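Local coordinates for protein alpha-L-rhamnosidase (Aspergillus terreus, PDB 6GSZ) that probably hydrolyses terminal non-reducing alpha-L-rhamnose residues in alpha-L-rhamnosides, as a calcium-binding glycoside hydrolase of several domains, at residues H11-L16 with H423-R428; Y485-F490 with E540-K545; S303-P308 with L491-K496. All blocks are in the same frame, centred on the assembly; numbering follows the deposited sequence.

Contact 1 (H11-L16 with H423-R428). With ACT (acetate ion), chain B.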
loop_
_atom_site.group_PDB
_atom_site.type_symbol
_atom_site.label_atom_id
_atom_site.label_comp_id
_atom_site.label_asym_id
_atom_site.label_seq_id
_atom_site.Cartn_x
_atom_site.Cartn_y
_atom_site.Cartn_z
ATOM N N HIS A 11 1.906 1.405 -14.788
ATOM C CA HIS A 11 1.452 0.590 -13.683
ATOM C C HIS A 11 -0.004 0.912 -13.307
ATOM O O HIS A 11 -0.495 0.470 -12.241
ATOM C CB HIS A 11 2.379 0.696 -12.480
ATOM C CG HIS A 11 3.753 0.217 -12.815
ATOM N ND1 HIS A 11 4.087 -1.133 -12.956
ATOM C CD2 HIS A 11 4.848 0.929 -13.124
ATOM C CE1 HIS A 11 5.357 -1.195 -13.306
ATOM N NE2 HIS A 11 5.839 0.030 -13.456
ATOM N N HIS A 12 -0.714 1.515 -14.254
ATOM C CA HIS A 12 -2.119 1.859 -14.031
ATOM C C HIS A 12 -3.015 0.634 -14.227
ATOM O O HIS A 12 -2.812 -0.142 -15.176
ATOM C CB HIS A 12 -2.558 2.905 -15.043
ATOM C CG HIS A 12 -1.741 4.160 -15.090
ATOM N ND1 HIS A 12 -1.768 5.106 -14.067
ATOM C CD2 HIS A 12 -0.968 4.690 -16.056
ATOM C CE1 HIS A 12 -0.981 6.119 -14.431
ATOM N NE2 HIS A 12 -0.454 5.869 -15.640
ATOM N N ARG A 13 -4.043 0.464 -13.402
ATOM C CA ARG A 13 -5.015 -0.600 -13.614
ATOM C C ARG A 13 -5.901 -0.266 -14.827
ATOM O O ARG A 13 -6.291 -1.146 -15.605
ATOM C CB ARG A 13 -5.882 -0.860 -12.376
ATOM C CG ARG A 13 -5.117 -1.315 -11.142
ATOM C CD ARG A 13 -5.970 -1.945 -10.044
ATOM N NE ARG A 13 -6.585 -3.191 -10.515
ATOM C CZ ARG A 13 -7.486 -3.903 -9.845
ATOM N NH1 ARG A 13 -7.882 -3.491 -8.639
ATOM N NH2 ARG A 13 -7.979 -5.026 -10.372
ATOM N N THR A 14 -6.302 1.003 -14.889
ATOM C CA THR A 14 -7.031 1.618 -15.984
ATOM C C THR A 14 -6.369 2.967 -16.269
ATOM O O THR A 14 -5.725 3.522 -15.397
ATOM C CB THR A 14 -8.521 1.830 -15.663
ATOM O OG1 THR A 14 -8.659 2.820 -14.649
ATOM C CG2 THR A 14 -9.220 0.568 -15.220
ATOM N N ALA A 15 -6.539 3.480 -17.489
ATOM C CA ALA A 15 -5.725 4.601 -17.943
ATOM C C ALA A 15 -6.593 5.750 -18.462
ATOM O O ALA A 15 -6.612 6.083 -19.630
ATOM C CB ALA A 15 -4.688 4.103 -18.932
ATOM N N LEU A 16 -7.304 6.397 -17.539
ATOM C CA LEU A 16 -8.102 7.609 -17.827
ATOM C C LEU A 16 -7.496 8.785 -17.048
ATOM O O LEU A 16 -7.486 8.770 -15.806
ATOM C CB LEU A 16 -9.571 7.362 -17.482
ATOM C CG LEU A 16 -10.446 8.616 -17.578
ATOM C CD1 LEU A 16 -10.443 9.178 -18.991
ATOM C CD2 LEU A 16 -11.865 8.345 -17.094
ATOM N N HIS A 423 -9.639 0.769 1.205
ATOM C CA HIS A 423 -8.197 0.863 1.033
ATOM C C HIS A 423 -7.877 1.174 -0.428
ATOM O O HIS A 423 -8.773 1.151 -1.302
ATOM C CB HIS A 423 -7.432 -0.402 1.485
ATOM C CG HIS A 423 -7.821 -1.689 0.838
ATOM N ND1 HIS A 423 -7.328 -2.066 -0.405
ATOM C CD2 HIS A 423 -8.624 -2.695 1.265
ATOM C CE1 HIS A 423 -7.822 -3.286 -0.712
ATOM N NE2 HIS A 423 -8.594 -3.725 0.310
ATOM N N SER A 424 -6.573 1.411 -0.687
ATOM C CA SER A 424 -6.119 1.582 -2.062
ATOM C C SER A 424 -6.397 0.305 -2.859
ATOM O O SER A 424 -5.986 -0.791 -2.448
ATOM C CB SER A 424 -4.639 1.939 -2.080
ATOM O OG SER A 424 -4.447 3.245 -1.543
ATOM N N ASP A 425 -7.072 0.453 -4.001
ATOM C CA ASP A 425 -7.699 -0.694 -4.681
ATOM C C ASP A 425 -6.736 -1.338 -5.691
ATOM O O ASP A 425 -6.939 -1.286 -6.877
ATOM C CB ASP A 425 -9.026 -0.292 -5.317
ATOM C CG ASP A 425 -9.901 -1.439 -5.791
ATOM O OD1 ASP A 425 -9.618 -2.596 -5.440
ATOM O OD2 ASP A 425 -10.821 -1.152 -6.569
ATOM N N MET A 426 -5.666 -1.907 -5.146
ATOM C CA MET A 426 -4.641 -2.570 -5.926
ATOM C C MET A 426 -5.150 -3.930 -6.413
ATOM O O MET A 426 -5.968 -4.567 -5.792
ATOM C CB MET A 426 -3.400 -2.763 -5.042
ATOM C CG MET A 426 -2.740 -1.443 -4.599
ATOM S SD MET A 426 -1.479 -1.721 -3.351
ATOM C CE MET A 426 -2.459 -2.377 -2.012
ATOM N N GLU A 427 -4.546 -4.410 -7.507
ATOM C CA GLU A 427 -4.891 -5.736 -8.026
ATOM C C GLU A 427 -4.258 -6.804 -7.121
ATOM O O GLU A 427 -3.048 -6.762 -6.876
ATOM C CB GLU A 427 -4.380 -5.885 -9.449
ATOM C CG GLU A 427 -4.779 -7.194 -10.078
ATOM C CD GLU A 427 -4.397 -7.333 -11.548
ATOM O OE1 GLU A 427 -3.469 -6.613 -12.021
ATOM O OE2 GLU A 427 -5.057 -8.156 -12.233
ATOM N N ARG A 428 -5.078 -7.706 -6.606
ATOM C CA ARG A 428 -4.597 -8.836 -5.832
ATOM C C ARG A 428 -3.789 -9.793 -6.722
ATOM O O ARG A 428 -4.231 -10.155 -7.826
ATOM C CB ARG A 428 -5.771 -9.601 -5.216
ATOM C CG ARG A 428 -5.383 -10.737 -4.291
ATOM C CD ARG A 428 -4.763 -10.282 -2.982
ATOM N NE ARG A 428 -4.302 -11.449 -2.232
ATOM C CZ ARG A 428 -5.066 -12.267 -1.526
ATOM N NH1 ARG A 428 -4.534 -13.344 -0.930
ATOM N NH2 ARG A 428 -6.360 -11.956 -1.380
HETATM C C ACT B . -10.918 -6.941 0.382
HETATM O O ACT B . -9.955 -6.119 0.388
HETATM O OXT ACT B . -11.617 -7.291 1.405
HETATM C CH3 ACT B . -11.262 -7.585 -0.947
HETATM O O HOH W 1 -9.803 -4.797 -7.183
HETATM O O HOH W 2 -5.412 -4.425 -12.890
HETATM O O HOH W 3 -7.486 -6.287 -12.955
#
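An inverse gamma turn centred on Asp425, just beyond the end of strand 417-424, receives the side chain of Arg13, which reaches across from the N-terminal immunoglobulin-like domain. Arg13 NH1 donates to the backbone oxygen Asp425 O at 3.0 Å, with an N-H...O angle of 160°. The oxygen lies in the guanidinium plane, whereas the nitrogen stands above the plane of the carbonyl. A bend at chi3 (64°) helps lay the guanidinium over the Glu427 backbone, while its edge meets Asp425 O. Glu427 CA sits over the centre of one guanidinium face, 3.6 Å above it, and Glu427 CB is 3.6 Å from Arg13 NE.

Three waters lie at the guanidinium edge. One accepts from Arg13 NH1 at 2.7 Å and donates to Asp425 OD1, bridging a pair whose direct salt bridge, Arg13 NH1 to Asp425 OD1, is long at 3.7 Å. The other two accept from Arg13 NE and NH2 and pass on weaker bonds to the Glu427 carboxylate, which is turned only 16° from the guanidinium plane. The stronger charge partners of the two acids are other arginines: Arg310 for Asp425 OD2 and Arg28 for Glu427 OE1. Glu427, His11 and His12 also line a pocket holding 2-(2-methoxyethoxy)ethanol; this molecule, like the acetate bound by His423 NE2, probably comes from the crystallisation liquor.

An arginine suits this place because its several N-H groups can serve a carbonyl and a fan of waters at once while its face lies on aliphatic carbon. The chemistry implies a hydrated domain junction in which Arg13 bonds directly to backbone and, apart from the long NH1 to OD1 pair, reaches the two acids through water.

Contact 2 (Y485-F490 with E540-K545). With CA (calcium ion), chain K.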
loop_
_atom_site.group_PDB
_atom_site.type_symbol
_atom_site.label_atom_id
_atom_site.label_comp_id
_atom_site.label_asym_id
_atom_site.label_seq_id
_atom_site.Cartn_x
_atom_site.Cartn_y
_atom_site.Cartn_z
ATOM N N TYR A 485 -0.087 -7.944 -3.376
ATOM C CA TYR A 485 -0.796 -7.053 -4.285
ATOM C C TYR A 485 0.205 -6.401 -5.234
ATOM O O TYR A 485 1.382 -6.285 -4.916
ATOM C CB TYR A 485 -1.494 -5.920 -3.521
ATOM C CG TYR A 485 -2.802 -6.248 -2.821
ATOM C CD1 TYR A 485 -4.008 -6.188 -3.512
ATOM C CD2 TYR A 485 -2.848 -6.631 -1.489
ATOM C CE1 TYR A 485 -5.216 -6.473 -2.885
ATOM C CE2 TYR A 485 -4.045 -6.920 -0.858
ATOM C CZ TYR A 485 -5.237 -6.855 -1.561
ATOM O OH TYR A 485 -6.441 -7.140 -0.950
ATOM N N ASP A 486 -0.291 -5.950 -6.391
ATOM C CA ASP A 486 0.480 -5.154 -7.325
ATOM C C ASP A 486 0.570 -3.718 -6.782
ATOM O O ASP A 486 -0.351 -2.900 -6.926
ATOM C CB ASP A 486 -0.112 -5.218 -8.723
ATOM C CG ASP A 486 0.714 -4.477 -9.764
ATOM O OD1 ASP A 486 1.511 -3.577 -9.393
ATOM O OD2 ASP A 486 0.636 -4.918 -10.953
ATOM N N THR A 487 1.676 -3.471 -6.067
ATOM C CA THR A 487 1.933 -2.211 -5.392
ATOM C C THR A 487 2.722 -1.212 -6.229
ATOM O O THR A 487 3.080 -0.149 -5.710
ATOM C CB THR A 487 2.796 -2.491 -4.167
ATOM O OG1 THR A 487 3.928 -3.190 -4.668
ATOM C CG2 THR A 487 2.085 -3.368 -3.150
ATOM N N ALA A 488 3.002 -1.538 -7.505
ATOM C CA ALA A 488 3.985 -0.762 -8.243
ATOM C C ALA A 488 3.587 0.730 -8.358
ATOM O O ALA A 488 4.431 1.603 -8.070
ATOM C CB ALA A 488 4.236 -1.400 -9.591
ATOM N N GLY A 489 2.380 0.994 -8.853
ATOM C CA GLY A 489 1.960 2.401 -9.006
ATOM C C GLY A 489 1.806 3.151 -7.689
ATOM O O GLY A 489 2.224 4.331 -7.571
ATOM N N PHE A 490 1.278 2.445 -6.701
ATOM C CA PHE A 490 1.132 2.997 -5.353
ATOM C C PHE A 490 2.484 3.453 -4.819
ATOM O O PHE A 490 2.635 4.543 -4.292
ATOM C CB PHE A 490 0.476 1.935 -4.484
ATOM C CG PHE A 490 0.286 2.252 -3.034
ATOM C CD1 PHE A 490 1.329 2.164 -2.146
ATOM C CD2 PHE A 490 -0.941 2.671 -2.544
ATOM C CE1 PHE A 490 1.169 2.402 -0.788
ATOM C CE2 PHE A 490 -1.100 2.882 -1.186
ATOM C CZ PHE A 490 -0.052 2.789 -0.307
ATOM N N GLU A 540 13.211 -5.585 -7.991
ATOM C CA GLU A 540 13.194 -7.040 -7.893
ATOM C C GLU A 540 11.795 -7.571 -8.252
ATOM O O GLU A 540 11.636 -8.568 -8.985
ATOM C CB GLU A 540 13.566 -7.508 -6.504
ATOM C CG GLU A 540 15.035 -7.293 -6.179
ATOM C CD GLU A 540 16.030 -8.051 -7.028
ATOM O OE1 GLU A 540 15.982 -9.301 -6.979
ATOM O OE2 GLU A 540 16.799 -7.365 -7.752
ATOM N N SER A 541 10.761 -6.867 -7.768
ATOM C CA SER A 541 9.385 -7.374 -7.932
ATOM C C SER A 541 8.826 -7.109 -9.342
ATOM O O SER A 541 8.110 -7.978 -9.906
ATOM C CB SER A 541 8.492 -6.686 -6.914
ATOM O OG SER A 541 8.825 -7.096 -5.605
ATOM N N PHE A 542 9.093 -5.909 -9.895
ATOM C CA PHE A 542 8.358 -5.484 -11.128
ATOM C C PHE A 542 9.261 -5.225 -12.345
ATOM O O PHE A 542 8.779 -5.102 -13.460
ATOM C CB PHE A 542 7.439 -4.306 -10.828
ATOM C CG PHE A 542 6.444 -4.579 -9.737
ATOM C CD1 PHE A 542 5.388 -5.451 -9.916
ATOM C CD2 PHE A 542 6.608 -3.993 -8.508
ATOM C CE1 PHE A 542 4.502 -5.720 -8.887
ATOM C CE2 PHE A 542 5.729 -4.270 -7.461
ATOM C CZ PHE A 542 4.681 -5.129 -7.646
ATOM N N GLY A 543 10.576 -5.165 -12.123
ATOM C CA GLY A 543 11.537 -5.072 -13.203
ATOM C C GLY A 543 11.553 -3.798 -14.026
ATOM O O GLY A 543 12.009 -3.786 -15.169
ATOM N N ASP A 544 11.019 -2.690 -13.484
ATOM C CA ASP A 544 10.860 -1.480 -14.251
ATOM C C ASP A 544 12.142 -0.621 -14.208
ATOM O O ASP A 544 12.412 0.015 -13.180
ATOM C CB ASP A 544 9.650 -0.722 -13.720
ATOM C CG ASP A 544 9.341 0.502 -14.545
ATOM O OD1 ASP A 544 10.223 1.016 -15.227
ATOM O OD2 ASP A 544 8.207 1.013 -14.392
ATOM N N LYS A 545 12.922 -0.609 -15.300
ATOM C CA LYS A 545 14.193 0.113 -15.328
ATOM C C LYS A 545 13.977 1.636 -15.277
ATOM O O LYS A 545 14.836 2.355 -14.805
ATOM C CB LYS A 545 15.033 -0.322 -16.548
ATOM C CG LYS A 545 15.611 -1.724 -16.410
ATOM C CD LYS A 545 16.925 -2.009 -17.149
ATOM C CE LYS A 545 17.107 -3.499 -17.324
ATOM N NZ LYS A 545 16.013 -4.079 -18.136
HETATM CA CA CA K . 1.377 -4.943 -13.097
HETATM O O HOH W 4 2.450 -3.205 -12.153
HETATM O O HOH W 5 2.214 -7.108 -12.229
HETATM O O HOH W 6 0.554 -6.590 -14.661
#
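Packing round the Phe542 ring makes this contact. Ala488 CB lies over one face, 3.8 Å from the ring centroid and 16° off the normal, a CH-pi contact; Ser541 CB lies over the opposite face. A small methyl suits the place, since it lets the start of helix 488-503 come close to the ring. With CG anti to its own carbonyl carbon (chi1 -57°), Phe542 reaches from the end of helix 530-542 toward that turn.

Two oxygens lie by the outer end of the ring. Thr487 OG1, hydrogen-bonded to Asn482, meets the edge 3.5 Å from Phe542 CE2. Asp486 OD1 approaches obliquely, 3.7 Å from Phe542 CE1.

The Asp486 carboxylate divides its work. OD1 accepts from Ala488 N at 3.2 Å, a capping bond at the helix start, while OD2 binds calcium at 2.3 Å. Waters 4, 5 and 6 and three further protein or solvent atoms complete the metal's shell; water 4 donates weakly back to Asp486 OD1. Calcium would be expected to draw charge from the carboxylate. The aspartate thus links the start of helix 488-503 to the calcium site, and Phe542 packs the end of helix 530-542 against that turn, within the helical six-hairpin glycosidase domain.

Contact 3 (S303-P308 with L491-K496). With EDO (1,2-ethanediol), chain C.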
loop_
_atom_site.group_PDB
_atom_site.type_symbol
_atom_site.label_atom_id
_atom_site.label_comp_id
_atom_site.label_asym_id
_atom_site.label_seq_id
_atom_site.Cartn_x
_atom_site.Cartn_y
_atom_site.Cartn_z
ATOM N N SER A 303 -1.306 13.500 -12.229
ATOM C CA SER A 303 -2.126 12.311 -12.332
ATOM C C SER A 303 -1.634 11.278 -11.317
ATOM O O SER A 303 -0.429 11.168 -11.081
ATOM C CB SER A 303 -2.006 11.719 -13.722
ATOM O OG SER A 303 -2.503 12.630 -14.688
ATOM N N PRO A 304 -2.517 10.456 -10.751
ATOM C CA PRO A 304 -2.096 9.296 -9.965
ATOM C C PRO A 304 -1.233 8.333 -10.779
ATOM O O PRO A 304 -1.509 8.137 -11.975
ATOM C CB PRO A 304 -3.392 8.628 -9.563
ATOM C CG PRO A 304 -4.424 9.715 -9.620
ATOM C CD PRO A 304 -3.986 10.584 -10.775
ATOM N N ASP A 305 -0.283 7.691 -10.097
ATOM C CA ASP A 305 0.472 6.581 -10.667
ATOM C C ASP A 305 -0.204 5.261 -10.375
ATOM O O ASP A 305 0.108 4.265 -11.076
ATOM C CB ASP A 305 1.888 6.595 -10.136
ATOM C CG ASP A 305 2.639 7.860 -10.496
ATOM O OD1 ASP A 305 2.822 8.106 -11.702
ATOM O OD2 ASP A 305 2.973 8.651 -9.575
ATOM N N GLY A 306 -1.001 5.181 -9.321
ATOM C CA GLY A 306 -1.617 3.982 -8.888
ATOM C C GLY A 306 -3.114 4.126 -8.699
ATOM O O GLY A 306 -3.693 5.091 -9.133
ATOM N N PRO A 307 -3.741 3.135 -8.062
ATOM C CA PRO A 307 -5.186 3.088 -7.996
ATOM C C PRO A 307 -5.680 3.936 -6.843
ATOM O O PRO A 307 -4.931 4.275 -5.934
ATOM C CB PRO A 307 -5.463 1.608 -7.714
ATOM C CG PRO A 307 -4.272 1.175 -6.903
ATOM C CD PRO A 307 -3.086 1.960 -7.442
ATOM N N PRO A 308 -6.972 4.303 -6.888
ATOM C CA PRO A 308 -7.575 5.108 -5.836
ATOM C C PRO A 308 -7.958 4.272 -4.624
ATOM O O PRO A 308 -7.978 3.051 -4.654
ATOM C CB PRO A 308 -8.844 5.653 -6.520
ATOM C CG PRO A 308 -9.243 4.559 -7.448
ATOM C CD PRO A 308 -7.935 3.980 -7.942
ATOM N N LEU A 491 3.489 2.582 -4.908
ATOM C CA LEU A 491 4.815 2.913 -4.357
ATOM C C LEU A 491 5.573 3.862 -5.277
ATOM O O LEU A 491 6.373 4.658 -4.775
ATOM C CB LEU A 491 5.601 1.641 -4.064
ATOM C CG LEU A 491 5.066 0.822 -2.896
ATOM C CD1 LEU A 491 5.786 -0.504 -2.831
ATOM C CD2 LEU A 491 5.167 1.577 -1.566
ATOM N N ARG A 492 5.268 3.848 -6.588
ATOM C CA ARG A 492 5.884 4.829 -7.445
ATOM C C ARG A 492 5.587 6.262 -6.949
ATOM O O ARG A 492 6.477 7.137 -6.899
ATOM C CB ARG A 492 5.426 4.670 -8.892
ATOM C CG ARG A 492 6.199 5.516 -9.890
ATOM C CD ARG A 492 5.700 5.402 -11.318
ATOM N NE ARG A 492 6.707 5.963 -12.216
ATOM C CZ ARG A 492 6.696 5.755 -13.536
ATOM N NH1 ARG A 492 5.607 5.222 -14.108
ATOM N NH2 ARG A 492 7.789 6.030 -14.268
ATOM N N ALA A 493 4.298 6.494 -6.668
ATOM C CA ALA A 493 3.834 7.803 -6.204
ATOM C C ALA A 493 4.482 8.163 -4.856
ATOM O O ALA A 493 4.996 9.299 -4.661
ATOM C CB ALA A 493 2.318 7.806 -6.155
ATOM N N TRP A 494 4.452 7.210 -3.929
ATOM C CA TRP A 494 5.011 7.450 -2.603
ATOM C C TRP A 494 6.485 7.848 -2.686
ATOM O O TRP A 494 6.979 8.746 -1.990
ATOM C CB TRP A 494 4.751 6.265 -1.688
ATOM C CG TRP A 494 5.180 6.480 -0.282
ATOM C CD1 TRP A 494 4.558 7.265 0.647
ATOM C CD2 TRP A 494 6.325 5.943 0.380
ATOM N NE1 TRP A 494 5.244 7.218 1.837
ATOM C CE2 TRP A 494 6.358 6.440 1.701
ATOM C CE3 TRP A 494 7.371 5.100 -0.031
ATOM C CZ2 TRP A 494 7.355 6.121 2.624
ATOM C CZ3 TRP A 494 8.365 4.799 0.868
ATOM C CH2 TRP A 494 8.372 5.309 2.170
ATOM N N LEU A 495 7.240 7.108 -3.528
ATOM C CA LEU A 495 8.655 7.348 -3.650
ATOM C C LEU A 495 8.996 8.677 -4.340
ATOM O O LEU A 495 10.062 9.248 -4.043
ATOM C CB LEU A 495 9.348 6.165 -4.329
ATOM C CG LEU A 495 9.478 4.913 -3.439
ATOM C CD1 LEU A 495 9.780 3.692 -4.280
ATOM C CD2 LEU A 495 10.553 5.126 -2.382
ATOM N N LYS A 496 8.089 9.184 -5.204
ATOM C CA LYS A 496 8.270 10.547 -5.711
ATOM C C LYS A 496 8.255 11.575 -4.560
ATOM O O LYS A 496 9.074 12.487 -4.498
ATOM C CB LYS A 496 7.155 10.887 -6.720
ATOM C CG LYS A 496 7.315 10.147 -8.035
ATOM C CD LYS A 496 6.171 10.445 -8.989
ATOM C CE LYS A 496 6.401 9.793 -10.325
ATOM N NZ LYS A 496 5.228 9.982 -11.212
HETATM C C1 EDO C . -1.207 5.975 -4.774
HETATM O O1 EDO C . -1.943 6.429 -3.581
HETATM C C2 EDO C . -2.080 5.270 -5.818
HETATM O O2 EDO C . -2.132 3.791 -5.661
#
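Asp305 holds its CG anti to the carbonyl carbon (chi1 -61°), and Lys496 extends fully beyond CG, with chi2, chi3 and chi4 all near 180°; the two side chains thereby meet from opposite directions in a salt bridge. The contact sets the loop between strands 301-302 and 309-315 against helix 488-503 of the six-hairpin glycosidase domain.

Asp305 leans on the helix where its surface is low. Ala493 has only a methyl, so the carboxylate can come down to it, with Asp305 OD2 3.6 Å from Ala493 CB. From the preceding residue, Arg492 CD passes 4.0 Å from Asp305 OD1. Its guanidinium belongs to other acids, Glu550 and Glu10, and no N-H of it points at the aspartate, although the opposite charges probably attract over 4.5 Å between Asp305 OD1 and Arg492 NE. A long lysine suits position 496, one turn beyond Arg492, because its extended chain reaches out from the helix, leaning back toward the acid.

Both carboxylate oxygens face the ammonium: Lys496 NZ lies 3.1 Å from Asp305 OD1 and from Asp305 OD2, bonding weakly to each.

In the fold
From the N terminus, 11-16 in the immunoglobulin-like domain waits some 400 residues for its partner 423-428, so contact 1 closes a long loop made mostly of beta domains. Contact 3 opens within that loop at 303-308 and closes after it, at 491-496: the two cross. Contact 2 follows contact 1 in series, closing a short, largely helical loop of about 50 residues; it crosses contact 3, whose second segment continues the helix, 488-503, that begins within 485-490. The three also touch: Glu427 O meets Asp486 N, Pro308 O meets Asp425 N, and His11 NE2 meets Asp544 OD2. Together they gather the immunoglobulin-like domain and the loop before strand 309-315 around the start of one glycosidase-domain helix.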